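Local coordinates for protein endonuclease 2 (Arabidopsis thaliana, PDB 4CXP) that cleaves RNA and single-stranded DNA, and less efficiently double-stranded DNA, with divalent metal ions as cofactors, releasing 5'-phosphorylated products, at residues Y244-L247 with A248-G251. Numbering follows the deposited sequence.
With NAG (2-acetamido-2-deoxy-beta-D-glucopyranose), chain D.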
ATOM      1  N   TYR A 244       5.827   2.197  -9.590  1.00  6.76           N
ATOM      2  CA  TYR A 244       6.846   3.014  -8.936  1.00  7.03           C
ATOM      3  C   TYR A 244       6.227   4.196  -8.181  1.00  6.85           C
ATOM      4  O   TYR A 244       6.580   4.472  -7.042  1.00  7.11           O
ATOM      5  CB  TYR A 244       7.844   3.534  -9.946  1.00  6.98           C
ATOM      6  CG  TYR A 244       8.790   2.553 -10.601  1.00  7.33           C
ATOM      7  CD1 TYR A 244       9.174   1.353 -10.027  1.00  8.10           C
ATOM      8  CD2 TYR A 244       9.377   2.904 -11.806  1.00  8.26           C
ATOM      9  CE1 TYR A 244      10.115   0.534 -10.640  1.00  9.00           C
ATOM     10  CE2 TYR A 244      10.330   2.098 -12.419  1.00  8.96           C
ATOM     11  CZ  TYR A 244      10.691   0.921 -11.819  1.00  9.25           C
ATOM     12  OH  TYR A 244      11.672   0.115 -12.389  1.00 11.15           O
ATOM     13  N   GLN A 245       5.319   4.900  -8.849  1.00  6.80           N
ATOM     14  CA  GLN A 245       4.657   6.058  -8.252  1.00  6.98           C
ATOM     15  C   GLN A 245       3.950   5.670  -6.955  1.00  6.77           C
ATOM     16  O   GLN A 245       4.073   6.364  -5.947  1.00  6.95           O
ATOM     17  CB  GLN A 245       3.654   6.634  -9.240  1.00  7.33           C
ATOM     18  CG  GLN A 245       2.913   7.881  -8.753  1.00  7.98           C
ATOM     19  CD  GLN A 245       1.576   8.004  -9.424  1.00  9.13           C
ATOM     20  OE1 GLN A 245       1.496   8.212 -10.630  1.00 10.93           O
ATOM     21  NE2 GLN A 245       0.515   7.828  -8.651  1.00  9.01           N
ATOM     22  N   ARG A 246       3.177   4.595  -6.993  1.00  6.50           N
ATOM     23  CA  ARG A 246       2.403   4.206  -5.830  1.00  6.59           C
ATOM     24  C   ARG A 246       3.252   3.712  -4.683  1.00  6.83           C
ATOM     25  O   ARG A 246       2.940   3.978  -3.523  1.00  7.41           O
ATOM     26  CB  ARG A 246       1.354   3.158  -6.210  1.00  6.70           C
ATOM     27  CG  ARG A 246       0.304   3.613  -7.215  1.00  6.88           C
ATOM     28  CD  ARG A 246      -0.457   4.865  -6.806  1.00  7.23           C
ATOM     29  NE  ARG A 246      -1.435   4.565  -5.770  1.00  7.33           N
ATOM     30  CZ  ARG A 246      -2.198   5.489  -5.186  1.00  7.00           C
ATOM     31  NH1 ARG A 246      -1.915   6.775  -5.326  1.00  7.61           N
ATOM     32  NH2 ARG A 246      -3.242   5.100  -4.478  1.00  7.67           N
ATOM     33  N   LEU A 247       4.352   3.012  -4.980  1.00  6.92           N
ATOM     34  CA  LEU A 247       5.282   2.601  -3.946  1.00  7.17           C
ATOM     35  C   LEU A 247       5.959   3.810  -3.298  1.00  7.20           C
ATOM     36  O   LEU A 247       6.094   3.889  -2.079  1.00  8.22           O
ATOM     37  CB  LEU A 247       6.320   1.634  -4.503  1.00  7.68           C
ATOM     38  CG  LEU A 247       5.799   0.291  -5.011  1.00  8.21           C
ATOM     39  CD1 LEU A 247       6.918  -0.480  -5.700  1.00  9.54           C
ATOM     40  CD2 LEU A 247       5.165  -0.544  -3.917  1.00  9.39           C
ATOM     41  N   ALA A 248       6.391   4.757  -4.122  1.00  7.35           N
ATOM     42  CA  ALA A 248       7.029   5.968  -3.615  1.00  7.49           C
ATOM     43  C   ALA A 248       6.038   6.787  -2.783  1.00  7.13           C
ATOM     44  O   ALA A 248       6.375   7.258  -1.705  1.00  7.54           O
ATOM     45  CB  ALA A 248       7.580   6.774  -4.755  1.00  7.93           C
ATOM     46  N   GLN A 249       4.816   6.963  -3.286  1.00  7.21           N
ATOM     47  CA  GLN A 249       3.791   7.665  -2.539  1.00  7.14           C
ATOM     48  C   GLN A 249       3.543   6.978  -1.199  1.00  7.50           C
ATOM     49  O   GLN A 249       3.435   7.639  -0.163  1.00  7.97           O
ATOM     50  CB  GLN A 249       2.494   7.728  -3.335  1.00  7.40           C
ATOM     51  CG  GLN A 249       2.482   8.781  -4.414  1.00  7.50           C
ATOM     52  CD  GLN A 249       1.228   8.740  -5.260  1.00  7.29           C
ATOM     53  OE1 GLN A 249       0.798   7.678  -5.689  1.00  7.76           O
ATOM     54  NE2 GLN A 249       0.639   9.889  -5.512  1.00  8.56           N
ATOM     55  N   GLY A 250       3.416   5.659  -1.216  1.00  7.59           N
ATOM     56  CA  GLY A 250       3.171   4.944   0.018  1.00  7.72           C
ATOM     57  C   GLY A 250       4.270   5.168   1.047  1.00  7.59           C
ATOM     58  O   GLY A 250       3.986   5.380   2.219  1.00  8.52           O
ATOM     59  N   GLY A 251       5.524   5.076   0.620  1.00  7.75           N
ATOM     60  CA  GLY A 251       6.623   5.274   1.533  1.00  8.09           C
ATOM     61  C   GLY A 251       6.689   6.686   2.088  1.00  7.72           C
ATOM     62  O   GLY A 251       6.907   6.902   3.278  1.00  8.47           O
TER
HETATM   63  C1  NAG D   1      13.545   7.294 -12.104  1.00 10.96           C
HETATM   64  C2  NAG D   1      12.847   6.060 -12.665  1.00 10.33           C
HETATM   65  C3  NAG D   1      13.388   5.748 -14.052  1.00 10.68           C
HETATM   66  C4  NAG D   1      13.265   6.971 -14.945  1.00 11.14           C
HETATM   67  C5  NAG D   1      13.885   8.188 -14.269  1.00 13.05           C
HETATM   68  C6  NAG D   1      13.693   9.479 -15.054  1.00 15.46           C
HETATM   69  C7  NAG D   1      12.150   4.675 -10.796  1.00  9.15           C
HETATM   70  C8  NAG D   1      12.409   3.478  -9.939  1.00  9.35           C
HETATM   71  N2  NAG D   1      12.997   4.922 -11.783  1.00  9.30           N
HETATM   72  O3  NAG D   1      12.693   4.642 -14.595  1.00 11.62           O
HETATM   73  O4  NAG D   1      13.916   6.691 -16.168  1.00 12.70           O
HETATM   74  O5  NAG D   1      13.294   8.371 -12.994  1.00 12.49           O
HETATM   75  O6  NAG D   1      12.321   9.734 -15.250  1.00 18.59           O
HETATM   76  O7  NAG D   1      11.200   5.428 -10.535  1.00 10.60           O
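Q249 OE1 takes two N-H groups from the preceding turn, one from Q245 and one from R246, in the long C-terminal alpha-helix 233-262 of this S1/P1-type nuclease. The donors come from opposite faces of the Q249 amide, each standing well out of the carbonyl plane rather than in line with a lone pair. Q245 NE2 gives the straighter bond, 3.0 Å to Q249 OE1 with an N-H...O angle of 170°; the two side chains run alongside each other, their amide planes nearly perpendicular. R246 NH1 lies 2.9 Å from Q249 OE1 but bends to 142°. Bends at chi2 and chi3 fold the arginine back so that NH1 can reach it. The guanidinium is gripped further by a salt bridge to E212 and by the carbonyls of H126 and Y209. A leucine in place of Q249 would probably leave Q245 NE2 and R246 NH1 without their shared acceptor and the Q245 amide freer to turn. Packing is tight on the buried flanks: L247 presses on W1, a zinc ligand, and on I8 and I9 of helix 3-15, while A248 meets I185, W189 and W196. The Q245 flank is looser, its side chain being partly exposed. Along the backbone, N-H(i+4) to C=O(i) hydrogen bonds hold the turns, among them G250 N to R246 O at 2.9 Å. At the sugar end, the Y244 hydroxyl is hydrogen-bonded to that of Y170, and the acetamido methyl of an N-acetylglucosamine, C8, sits over the centre of the Y244 ring, 3.4 Å above its plane.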